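Local atomic coordinates of chorismate synthase (Campylobacter jejuni, PDB entry 1SQ1), a protein that probably catalyses, with reduced FMN as cofactor, the loss of phosphate from 5-enolpyruvylshikimate-3-phosphate to give chorismate, the branch-point precursor of the aromatic amino acids. Residues D26-G31 against G135-M140; T209-M214 against A334-V339; D227-H232 against A341-L346; G274-G279 against E284-K289. All coordinates share one frame; numbering follows the deposited sequence.

Interaction 1. Residues D26-G31 against G135-M140; sequences DGMPAG and GAVAAM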
loop_
_atom_site.group_PDB
_atom_site.type_symbol
_atom_site.label_atom_id
_atom_site.label_comp_id
_atom_site.label_asym_id
_atom_site.label_seq_id
_atom_site.Cartn_x
_atom_site.Cartn_y
_atom_site.Cartn_z
ATOM N N ASP A 26 -0.038 -3.662 -13.999
ATOM C CA ASP A 26 0.714 -2.428 -13.921
ATOM C C ASP A 26 2.035 -2.756 -13.245
ATOM O O ASP A 26 2.081 -3.595 -12.350
ATOM C CB ASP A 26 -0.101 -1.401 -13.116
ATOM C CG ASP A 26 0.533 -0.021 -13.086
ATOM O OD1 ASP A 26 0.756 0.588 -14.156
ATOM O OD2 ASP A 26 0.808 0.469 -11.976
ATOM N N GLY A 27 3.113 -2.127 -13.698
ATOM C CA GLY A 27 4.406 -2.370 -13.091
ATOM C C GLY A 27 5.374 -3.136 -13.963
ATOM O O GLY A 27 6.545 -3.277 -13.609
HETATM N N MSE A 28 4.889 -3.635 -15.093
HETATM C CA MSE A 28 5.735 -4.385 -16.014
HETATM C C MSE A 28 6.775 -3.473 -16.638
HETATM O O MSE A 28 6.459 -2.382 -17.107
HETATM C CB MSE A 28 4.892 -5.037 -17.110
HETATM C CG MSE A 28 4.221 -6.331 -16.666
HETATM SE SE MSE A 28 5.350 -7.898 -16.888
HETATM C CE MSE A 28 6.410 -7.825 -15.269
ATOM N N PRO A 29 8.046 -3.904 -16.632
ATOM C CA PRO A 29 9.093 -3.064 -17.220
ATOM C C PRO A 29 8.927 -2.952 -18.732
ATOM O O PRO A 29 8.367 -3.841 -19.368
ATOM C CB PRO A 29 10.384 -3.767 -16.799
ATOM C CG PRO A 29 9.977 -5.185 -16.640
ATOM C CD PRO A 29 8.610 -5.115 -16.016
ATOM N N ALA A 30 9.383 -1.847 -19.311
ATOM C CA ALA A 30 9.250 -1.667 -20.751
ATOM C C ALA A 30 10.275 -2.532 -21.478
ATOM O O ALA A 30 11.257 -3.006 -20.892
ATOM C CB ALA A 30 9.432 -0.211 -21.113
ATOM N N GLY A 31 10.021 -2.758 -22.755
ATOM C CA GLY A 31 10.929 -3.565 -23.538
ATOM C C GLY A 31 10.904 -5.035 -23.184
ATOM O O GLY A 31 11.905 -5.586 -22.729
ATOM N N GLY A 135 -1.257 -13.712 -15.185
ATOM C CA GLY A 135 -0.094 -14.549 -14.943
ATOM C C GLY A 135 0.714 -14.769 -16.220
ATOM O O GLY A 135 1.954 -14.776 -16.192
ATOM N N ALA A 136 0.011 -14.954 -17.339
ATOM C CA ALA A 136 0.638 -15.157 -18.647
ATOM C C ALA A 136 1.625 -14.033 -18.900
ATOM O O ALA A 136 2.812 -14.258 -19.146
ATOM C CB ALA A 136 -0.427 -15.157 -19.737
ATOM N N VAL A 137 1.097 -12.814 -18.850
ATOM C CA VAL A 137 1.886 -11.618 -19.044
ATOM C C VAL A 137 3.090 -11.626 -18.127
ATOM O O VAL A 137 4.185 -11.297 -18.553
ATOM C CB VAL A 137 1.069 -10.362 -18.739
ATOM C CG1 VAL A 137 1.966 -9.145 -18.744
ATOM C CG2 VAL A 137 -0.039 -10.216 -19.763
ATOM N N ALA A 138 2.906 -12.005 -16.870
ATOM C CA ALA A 138 4.036 -11.996 -15.964
ATOM C C ALA A 138 5.070 -13.042 -16.336
ATOM O O ALA A 138 6.254 -12.853 -16.078
ATOM C CB ALA A 138 3.572 -12.195 -14.529
ATOM N N ALA A 139 4.639 -14.143 -16.942
ATOM C CA ALA A 139 5.592 -15.187 -17.328
ATOM C C ALA A 139 6.526 -14.645 -18.406
ATOM O O ALA A 139 7.675 -15.074 -18.509
ATOM C CB ALA A 139 4.869 -16.420 -17.832
HETATM N N MSE A 140 6.035 -13.698 -19.202
HETATM C CA MSE A 140 6.852 -13.102 -20.236
HETATM C C MSE A 140 8.079 -12.447 -19.615
HETATM O O MSE A 140 9.175 -12.564 -20.144
HETATM C CB MSE A 140 6.026 -12.102 -21.045
HETATM C CG MSE A 140 5.002 -12.771 -21.956
HETATM SE SE MSE A 140 3.662 -11.560 -22.659
HETATM C CE MSE A 140 2.090 -12.685 -22.478
#
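Met28, modelled as selenomethionine, reaches from the loop after strand 21-26 and rests its selenium on Val137 of helix 128-143. These two residues supply most of the surface buried here, and Ala138 adds most of the rest. The SE of Met28 lies 4.1 Å from CG1 of Val137, an apolar contact, and CG of Met28 follows at 4.2 Å from the same methyl. The two side chains slide past each other in opposite directions, which puts the valine branch alongside the CG-SE bond rather than at the end of the chain. Bends at chi2 (-87°) and chi3 (83°) kink the Met28 side chain and turn the broad selenium, rather than the terminal CE, to the helix. Besides the CG1 methyl, SE also meets main chain: Val137 O is 4.0 Å away, a van der Waals contact, and Ala138 CA, at 4.4 Å, is a looser neighbour. A long, flexible side chain suits the loop position, because it must bridge a backbone gap of 7.8 Å between Met28 CA and Ala138 CA. On the helix, a branched valine and a small alanine let the selenium come near the backbone. Leu8 also touches Met28, Ile78 touches both Met28 and Val137, and Ile80 and Phe34 touch Val137. With strands 21-26 and 78-82 being neighbours in one antiparallel sheet, this is packing of a loop at the end of a central strand against a helix, as found in the beta-alpha-beta sandwich of chorismate synthases, where a helical core lies between two sheets.

Interaction 2. Residues T209-M214 against A334-V339; sequences TKVSGM and AMVRLV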
loop_
_atom_site.group_PDB
_atom_site.type_symbol
_atom_site.label_atom_id
_atom_site.label_comp_id
_atom_site.label_asym_id
_atom_site.label_seq_id
_atom_site.Cartn_x
_atom_site.Cartn_y
_atom_site.Cartn_z
ATOM N N THR A 209 3.091 -27.539 -8.039
ATOM C CA THR A 209 3.689 -26.461 -8.816
ATOM C C THR A 209 5.187 -26.449 -8.606
ATOM O O THR A 209 5.674 -26.268 -7.491
ATOM C CB THR A 209 3.167 -25.088 -8.412
ATOM O OG1 THR A 209 1.737 -25.053 -8.515
ATOM C CG2 THR A 209 3.768 -24.044 -9.322
ATOM N N LYS A 210 5.913 -26.644 -9.695
ATOM C CA LYS A 210 7.360 -26.665 -9.657
ATOM C C LYS A 210 7.906 -25.466 -10.408
ATOM O O LYS A 210 7.422 -25.132 -11.491
ATOM C CB LYS A 210 7.872 -27.963 -10.283
ATOM C CG LYS A 210 9.359 -27.988 -10.572
ATOM C CD LYS A 210 9.868 -29.412 -10.567
ATOM C CE LYS A 210 10.908 -29.647 -11.641
ATOM N NZ LYS A 210 10.276 -29.643 -12.995
ATOM N N VAL A 211 8.899 -24.802 -9.822
ATOM C CA VAL A 211 9.509 -23.651 -10.468
ATOM C C VAL A 211 11.007 -23.901 -10.589
ATOM O O VAL A 211 11.687 -24.135 -9.584
ATOM C CB VAL A 211 9.264 -22.361 -9.664
ATOM C CG1 VAL A 211 9.721 -21.161 -10.466
ATOM C CG2 VAL A 211 7.794 -22.236 -9.314
ATOM N N SER A 212 11.510 -23.867 -11.820
ATOM C CA SER A 212 12.927 -24.104 -12.101
ATOM C C SER A 212 13.613 -22.826 -12.564
ATOM O O SER A 212 12.950 -21.845 -12.914
ATOM C CB SER A 212 13.074 -25.151 -13.196
ATOM O OG SER A 212 12.435 -24.691 -14.375
ATOM N N GLY A 213 14.944 -22.857 -12.586
ATOM C CA GLY A 213 15.708 -21.697 -13.002
ATOM C C GLY A 213 15.501 -20.580 -12.007
ATOM O O GLY A 213 15.412 -19.409 -12.369
HETATM N N MSE A 214 15.414 -20.946 -10.736
HETATM C CA MSE A 214 15.196 -19.962 -9.693
HETATM C C MSE A 214 16.423 -19.118 -9.379
HETATM O O MSE A 214 17.524 -19.649 -9.225
HETATM C CB MSE A 214 14.710 -20.657 -8.419
HETATM C CG MSE A 214 13.212 -20.915 -8.387
HETATM SE SE MSE A 214 12.228 -19.252 -8.399
HETATM C CE MSE A 214 12.893 -18.542 -6.726
ATOM N N ALA A 334 -0.496 -19.412 -12.772
ATOM C CA ALA A 334 -0.595 -17.975 -12.998
ATOM C C ALA A 334 -0.246 -17.192 -11.738
ATOM O O ALA A 334 0.562 -16.271 -11.782
ATOM C CB ALA A 334 -2.000 -17.618 -13.467
HETATM N N MSE A 335 -0.853 -17.568 -10.616
HETATM C CA MSE A 335 -0.596 -16.900 -9.348
HETATM C C MSE A 335 0.867 -16.964 -8.926
HETATM O O MSE A 335 1.434 -15.958 -8.486
HETATM C CB MSE A 335 -1.468 -17.485 -8.227
HETATM C CG MSE A 335 -2.958 -17.248 -8.375
HETATM SE SE MSE A 335 -3.441 -15.412 -8.780
HETATM C CE MSE A 335 -2.897 -14.523 -7.140
ATOM N N VAL A 336 1.484 -18.136 -9.038
ATOM C CA VAL A 336 2.885 -18.250 -8.646
ATOM C C VAL A 336 3.728 -17.426 -9.606
ATOM O O VAL A 336 4.807 -16.949 -9.263
ATOM C CB VAL A 336 3.367 -19.708 -8.657
ATOM C CG1 VAL A 336 4.841 -19.761 -8.325
ATOM C CG2 VAL A 336 2.574 -20.519 -7.638
ATOM N N ARG A 337 3.206 -17.231 -10.807
ATOM C CA ARG A 337 3.895 -16.451 -11.813
ATOM C C ARG A 337 3.906 -15.006 -11.339
ATOM O O ARG A 337 4.978 -14.428 -11.150
ATOM C CB ARG A 337 3.155 -16.532 -13.140
ATOM C CG ARG A 337 4.044 -16.765 -14.330
ATOM C CD ARG A 337 4.128 -18.243 -14.691
ATOM N NE ARG A 337 2.996 -18.698 -15.496
ATOM C CZ ARG A 337 3.067 -19.740 -16.325
ATOM N NH1 ARG A 337 4.217 -20.410 -16.449
ATOM N NH2 ARG A 337 2.005 -20.130 -17.020
ATOM N N LEU A 338 2.713 -14.435 -11.143
ATOM C CA LEU A 338 2.576 -13.047 -10.697
ATOM C C LEU A 338 3.481 -12.731 -9.512
ATOM O O LEU A 338 4.214 -11.742 -9.520
ATOM C CB LEU A 338 1.126 -12.747 -10.328
ATOM C CG LEU A 338 0.123 -12.672 -11.489
ATOM C CD1 LEU A 338 -1.247 -12.982 -10.952
ATOM C CD2 LEU A 338 0.128 -11.302 -12.157
ATOM N N VAL A 339 3.436 -13.574 -8.490
ATOM C CA VAL A 339 4.275 -13.349 -7.325
ATOM C C VAL A 339 5.755 -13.256 -7.716
ATOM O O VAL A 339 6.387 -12.221 -7.498
ATOM C CB VAL A 339 4.101 -14.470 -6.289
ATOM C CG1 VAL A 339 4.955 -14.184 -5.069
ATOM C CG2 VAL A 339 2.640 -14.584 -5.899
#
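Val336 packs against both Thr209 and Val211, bringing helix 325-346 down onto the face of strand 205-212. The helical segment starts at Ala334, whose small side chain suits the close neighbourhood of helix 128-143, and goes on to Met335, which is directed to Ala233 and Ile237. Val336 comes next and is the residue that meets the strand, using each of its methyls for a different partner. Its CG2 stands 4.1 Å from CG2 of Thr209, the two side chains reaching toward each other tip to tip. Its CG1 lies 4.0 Å from CG2 of Val211, and here the side chains pass in opposite directions. Because CG1 is anti to the backbone N (chi1 177°), the two branches spread over two strand residues. These are two positions apart, as the alternation of a strand requires; Lys210 between them points its side chain to the other side. Arg337 makes no contact with the strand segment, and its guanidinium forms a salt bridge with Glu42, while Val339 packs on helix 226-235. Thr209 is well chosen for a buried sheet position, since its two branches do different work: with chi1 at -56°, CG2 is given to the helix while OG1 forms a hydrogen bond with Ser151 OG on the adjacent strand 148-156. What passes between the two segments is therefore purely apolar. Methyl groups without directional bonds hold helix to sheet by shape and burial, and the threonine hydroxyl at the interface is satisfied within the sheet.

Interaction 3. Residues D227-H232 against A341-L346; sequences DSKLAH and ADCLLL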
loop_
_atom_site.group_PDB
_atom_site.type_symbol
_atom_site.label_atom_id
_atom_site.label_comp_id
_atom_site.label_asym_id
_atom_site.label_seq_id
_atom_site.Cartn_x
_atom_site.Cartn_y
_atom_site.Cartn_z
ATOM N N ASP A 227 7.602 -17.211 0.550
ATOM C CA ASP A 227 6.637 -18.251 0.915
ATOM C C ASP A 227 5.306 -17.599 1.321
ATOM O O ASP A 227 4.237 -18.057 0.903
ATOM C CB ASP A 227 7.187 -19.169 2.020
ATOM C CG ASP A 227 7.878 -18.409 3.115
ATOM O OD1 ASP A 227 8.466 -19.046 4.012
ATOM O OD2 ASP A 227 7.837 -17.167 3.074
ATOM N N SER A 228 5.366 -16.524 2.110
ATOM C CA SER A 228 4.151 -15.804 2.512
ATOM C C SER A 228 3.334 -15.449 1.272
ATOM O O SER A 228 2.189 -15.864 1.135
ATOM C CB SER A 228 4.482 -14.499 3.241
ATOM O OG SER A 228 4.927 -14.722 4.566
ATOM N N LYS A 229 3.929 -14.669 0.377
ATOM C CA LYS A 229 3.252 -14.257 -0.837
ATOM C C LYS A 229 2.690 -15.449 -1.566
ATOM O O LYS A 229 1.581 -15.406 -2.065
ATOM C CB LYS A 229 4.220 -13.533 -1.769
ATOM C CG LYS A 229 4.643 -12.154 -1.333
ATOM C CD LYS A 229 5.798 -11.666 -2.187
ATOM C CE LYS A 229 5.720 -10.172 -2.396
ATOM N NZ LYS A 229 4.668 -9.823 -3.401
ATOM N N LEU A 230 3.461 -16.520 -1.643
ATOM C CA LEU A 230 2.995 -17.689 -2.360
ATOM C C LEU A 230 1.785 -18.286 -1.687
ATOM O O LEU A 230 0.813 -18.640 -2.352
ATOM C CB LEU A 230 4.101 -18.727 -2.445
ATOM C CG LEU A 230 5.201 -18.359 -3.431
ATOM C CD1 LEU A 230 6.399 -19.265 -3.191
ATOM C CD2 LEU A 230 4.674 -18.482 -4.866
ATOM N N ALA A 231 1.854 -18.390 -0.364
ATOM C CA ALA A 231 0.774 -18.952 0.432
ATOM C C ALA A 231 -0.494 -18.134 0.292
ATOM O O ALA A 231 -1.600 -18.678 0.245
ATOM C CB ALA A 231 1.186 -18.999 1.879
ATOM N N HIS A 232 -0.314 -16.823 0.231
ATOM C CA HIS A 232 -1.401 -15.865 0.111
ATOM C C HIS A 232 -2.068 -15.980 -1.259
ATOM O O HIS A 232 -3.299 -16.041 -1.357
ATOM C CB HIS A 232 -0.826 -14.467 0.339
ATOM C CG HIS A 232 -1.825 -13.355 0.298
ATOM N ND1 HIS A 232 -2.612 -13.105 -0.809
ATOM C CD2 HIS A 232 -2.068 -12.343 1.162
ATOM C CE1 HIS A 232 -3.284 -11.978 -0.624
ATOM N NE2 HIS A 232 -2.967 -11.499 0.562
ATOM N N ALA A 341 7.298 -12.760 -10.519
ATOM C CA ALA A 341 7.591 -11.623 -11.370
ATOM C C ALA A 341 7.480 -10.363 -10.546
ATOM O O ALA A 341 7.963 -9.305 -10.943
ATOM C CB ALA A 341 6.628 -11.576 -12.515
ATOM N N ASP A 342 6.819 -10.468 -9.395
ATOM C CA ASP A 342 6.670 -9.316 -8.512
ATOM C C ASP A 342 7.929 -9.181 -7.636
ATOM O O ASP A 342 8.484 -8.096 -7.532
ATOM C CB ASP A 342 5.391 -9.458 -7.661
ATOM C CG ASP A 342 5.114 -8.238 -6.772
ATOM O OD1 ASP A 342 4.189 -8.335 -5.934
ATOM O OD2 ASP A 342 5.801 -7.196 -6.894
ATOM N N CYS A 343 8.400 -10.274 -7.038
ATOM C CA CYS A 343 9.602 -10.199 -6.201
ATOM C C CYS A 343 10.808 -9.827 -7.043
ATOM O O CYS A 343 11.761 -9.209 -6.557
ATOM C CB CYS A 343 9.914 -11.539 -5.539
ATOM S SG CYS A 343 8.570 -12.281 -4.614
ATOM N N LEU A 344 10.759 -10.228 -8.310
ATOM C CA LEU A 344 11.838 -9.981 -9.260
ATOM C C LEU A 344 12.083 -8.478 -9.418
ATOM O O LEU A 344 13.230 -8.035 -9.525
ATOM C CB LEU A 344 11.476 -10.629 -10.606
ATOM C CG LEU A 344 12.576 -10.983 -11.604
ATOM C CD1 LEU A 344 12.009 -11.857 -12.705
ATOM C CD2 LEU A 344 13.149 -9.724 -12.163
ATOM N N LEU A 345 11.000 -7.703 -9.427
ATOM C CA LEU A 345 11.092 -6.256 -9.549
ATOM C C LEU A 345 11.410 -5.637 -8.177
ATOM O O LEU A 345 12.216 -4.716 -8.069
ATOM C CB LEU A 345 9.780 -5.701 -10.106
ATOM C CG LEU A 345 9.433 -6.230 -11.505
ATOM C CD1 LEU A 345 7.978 -5.949 -11.868
ATOM C CD2 LEU A 345 10.358 -5.588 -12.510
ATOM N N LEU A 346 10.797 -6.159 -7.124
ATOM C CA LEU A 346 11.046 -5.647 -5.787
ATOM C C LEU A 346 12.500 -5.750 -5.364
ATOM O O LEU A 346 13.032 -4.855 -4.717
ATOM C CB LEU A 346 10.212 -6.407 -4.769
ATOM C CG LEU A 346 8.722 -6.106 -4.743
ATOM C CD1 LEU A 346 8.069 -7.031 -3.730
ATOM C CD2 LEU A 346 8.492 -4.640 -4.395
#
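Lys229 and Asp342 form a buried salt bridge between two roughly antiparallel helices, 226-235 and 325-346, in the helical layer of the beta-alpha-beta sandwich. The segment axes come no closer than 11.6 Å and their directions differ by 149°, a gap wide enough to need a long side chain. Lysine provides it. At its base, CB of Lys229 lies against Val339, one turn before Cys343 on the facing helix. Farther out, CD is 3.7 Å from SG of Cys343, whose compact, weakly polar thiol fits beside the aliphatic stem. CE then comes to 4.1 Å from CD1 of Leu346, the two side chains approaching tip to tip. Bends at chi3 and chi4 (146° and -76°) swing NZ off the line of the stem toward Asp342, whose side chain runs at about a right angle to it. Asp342 is also gripped by main-chain donors of the N-terminal segment: Thr6 N bonds to OD1, and Arg7 N and Leu8 N bond to OD2. An aspartate suits such a place, since its carboxylate can gather several N-H groups and one ammonium; this crowd of donors would probably stabilise the negative charge. Asp224 offers NZ a second, long and weak ion pair. The lysine meets the carboxylate from above its plane, with NZ 3.0 Å from OD1 of Asp342 and well out of that plane.

Interaction 4. Residues G274-G279 against E284-K289; sequences GGILGG and ENLILK. With SO4 (sulfate ion), chain B.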
loop_
_atom_site.group_PDB
_atom_site.type_symbol
_atom_site.label_atom_id
_atom_site.label_comp_id
_atom_site.label_asym_id
_atom_site.label_seq_id
_atom_site.Cartn_x
_atom_site.Cartn_y
_atom_site.Cartn_z
ATOM N N GLY A 274 12.221 -26.796 -0.058
ATOM C CA GLY A 274 11.295 -26.430 -1.116
ATOM C C GLY A 274 11.779 -25.273 -1.977
ATOM O O GLY A 274 11.088 -24.858 -2.909
ATOM N N GLY A 275 12.967 -24.750 -1.668
ATOM C CA GLY A 275 13.534 -23.656 -2.442
ATOM C C GLY A 275 13.447 -22.286 -1.795
ATOM O O GLY A 275 13.672 -21.256 -2.445
ATOM N N ILE A 276 13.143 -22.277 -0.501
ATOM C CA ILE A 276 12.991 -21.046 0.266
ATOM C C ILE A 276 13.602 -21.222 1.654
ATOM O O ILE A 276 13.349 -22.221 2.320
ATOM C CB ILE A 276 11.491 -20.710 0.432
ATOM C CG1 ILE A 276 10.839 -20.519 -0.942
ATOM C CG2 ILE A 276 11.321 -19.466 1.311
ATOM C CD1 ILE A 276 9.393 -20.121 -0.879
ATOM N N LEU A 277 14.406 -20.256 2.086
ATOM C CA LEU A 277 15.039 -20.314 3.400
ATOM C C LEU A 277 15.027 -18.919 3.981
ATOM O O LEU A 277 15.613 -18.009 3.403
ATOM C CB LEU A 277 16.486 -20.780 3.290
ATOM C CG LEU A 277 16.717 -22.254 2.974
ATOM C CD1 LEU A 277 18.092 -22.435 2.325
ATOM C CD2 LEU A 277 16.560 -23.068 4.252
ATOM N N GLY A 278 14.362 -18.743 5.118
ATOM C CA GLY A 278 14.291 -17.427 5.722
ATOM C C GLY A 278 13.309 -16.525 4.998
ATOM O O GLY A 278 13.214 -15.339 5.295
ATOM N N GLY A 279 12.581 -17.081 4.037
ATOM C CA GLY A 279 11.618 -16.279 3.306
ATOM C C GLY A 279 12.149 -15.771 1.993
ATOM O O GLY A 279 11.471 -15.040 1.276
ATOM N N GLU A 284 17.495 -23.209 -5.388
ATOM C CA GLU A 284 16.894 -24.499 -5.699
ATOM C C GLU A 284 15.503 -24.360 -6.299
ATOM O O GLU A 284 14.877 -23.308 -6.203
ATOM C CB GLU A 284 16.841 -25.361 -4.443
ATOM C CG GLU A 284 18.209 -25.763 -3.951
ATOM C CD GLU A 284 18.977 -26.593 -4.973
ATOM O OE1 GLU A 284 20.018 -26.113 -5.486
ATOM O OE2 GLU A 284 18.529 -27.725 -5.269
ATOM N N ASN A 285 15.020 -25.427 -6.922
ATOM C CA ASN A 285 13.697 -25.419 -7.529
ATOM C C ASN A 285 12.677 -25.089 -6.472
ATOM O O ASN A 285 12.976 -25.148 -5.279
ATOM C CB ASN A 285 13.369 -26.785 -8.099
ATOM C CG ASN A 285 14.294 -27.177 -9.211
ATOM O OD1 ASN A 285 14.067 -26.823 -10.366
ATOM N ND2 ASN A 285 15.359 -27.898 -8.873
ATOM N N LEU A 286 11.467 -24.765 -6.904
ATOM C CA LEU A 286 10.407 -24.424 -5.969
ATOM C C LEU A 286 9.426 -25.584 -5.895
ATOM O O LEU A 286 8.885 -26.008 -6.916
ATOM C CB LEU A 286 9.701 -23.144 -6.432
ATOM C CG LEU A 286 9.607 -21.910 -5.517
ATOM C CD1 LEU A 286 10.877 -21.690 -4.690
ATOM C CD2 LEU A 286 9.319 -20.711 -6.389
ATOM N N ILE A 287 9.216 -26.107 -4.689
ATOM C CA ILE A 287 8.289 -27.220 -4.479
ATOM C C ILE A 287 7.062 -26.729 -3.728
ATOM O O ILE A 287 7.073 -26.631 -2.505
ATOM C CB ILE A 287 8.929 -28.354 -3.649
ATOM C CG1 ILE A 287 10.308 -28.707 -4.213
ATOM C CG2 ILE A 287 8.039 -29.588 -3.687
ATOM C CD1 ILE A 287 10.262 -29.172 -5.642
ATOM N N LEU A 288 6.005 -26.433 -4.471
ATOM C CA LEU A 288 4.772 -25.917 -3.893
ATOM C C LEU A 288 3.617 -26.863 -4.136
ATOM O O LEU A 288 3.424 -27.322 -5.251
ATOM C CB LEU A 288 4.423 -24.567 -4.526
ATOM C CG LEU A 288 5.560 -23.567 -4.620
ATOM C CD1 LEU A 288 5.042 -22.255 -5.169
ATOM C CD2 LEU A 288 6.173 -23.394 -3.250
ATOM N N LYS A 289 2.840 -27.151 -3.105
ATOM C CA LYS A 289 1.706 -28.034 -3.295
ATOM C C LYS A 289 0.430 -27.359 -2.826
ATOM O O LYS A 289 0.364 -26.868 -1.698
ATOM C CB LYS A 289 1.919 -29.348 -2.548
ATOM C CG LYS A 289 3.243 -30.035 -2.821
ATOM C CD LYS A 289 3.226 -31.403 -2.195
ATOM C CE LYS A 289 4.607 -32.032 -2.125
ATOM N NZ LYS A 289 5.486 -31.316 -1.141
HETATM S S SO4 B . 12.082 -20.952 7.272
HETATM O O1 SO4 B . 13.104 -20.505 8.243
HETATM O O2 SO4 B . 12.264 -20.257 5.969
HETATM O O3 SO4 B . 12.199 -22.409 7.053
HETATM O O4 SO4 B . 10.738 -20.635 7.796
#
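A single main-chain bridge joins the foot of the small beta hairpin made by strands 276-277 and 280-281 to the beginning of strand 286-292. Ile287 N donates to Gly274 O over 2.9 Å, with a fairly straight N-H...O angle of 159°. The donor is tilted 22° from the carbonyl plane. On the acceptor side the chain is two glycines in a row, Gly274 and Gly275, both with positive phi. Without a side chain Gly275 can lay its CA 3.3 Å from Asn285 O in a CA-H...O contact; a CB there would collide with that oxygen. The side chain of Leu286 packs beside the glycines. Its CD1 rests 3.6 Å from Gly275 O and 3.9 Å from CG1 of Ile276, the two branched side chains set at a slant to each other in a small apolar patch. At the hairpin turn Gly278 N gives a hydrogen bond of 2.7 Å to O2 of a sulfate ion, which probably came from the crystallisation liquor. Ala239 N of the fourth subunit, a residue predicted to bind FMN, holds the same ion, so the turn lies at a subunit boundary. Within the subunit, Ile276 packs on Leu226 and Leu230 of helix 226-235, while strand 286-292 runs between strands 205-212 and 240-245. The hairpin thus hangs from an inner strand of the sheet and covers the start of the neighbouring helix.

Overall arrangement
Helix 325-346 serves both interaction 2 and interaction 3, whose centres are 9 Å apart; Leu230 CD2 of interaction 3 lies 3.7 Å from Val336 CG1 of interaction 2. Interaction 4 continues this layer on the sheet side, since strands 205-212 and 286-292 are neighbours and Leu230 also touches Leu288. Across the helical core, interaction 1 meets the same long helix through Ala138 CB, 3.7 Å from Ala341 CB. Interactions 1 and 4 sit beside different sheets, with centres about 23 Å apart. All four lie away from the predicted FMN site of their own chain, although the sulfate at interaction 4 is hydrogen-bonded to Ala239 of the fourth subunit, a predicted FMN-binding residue.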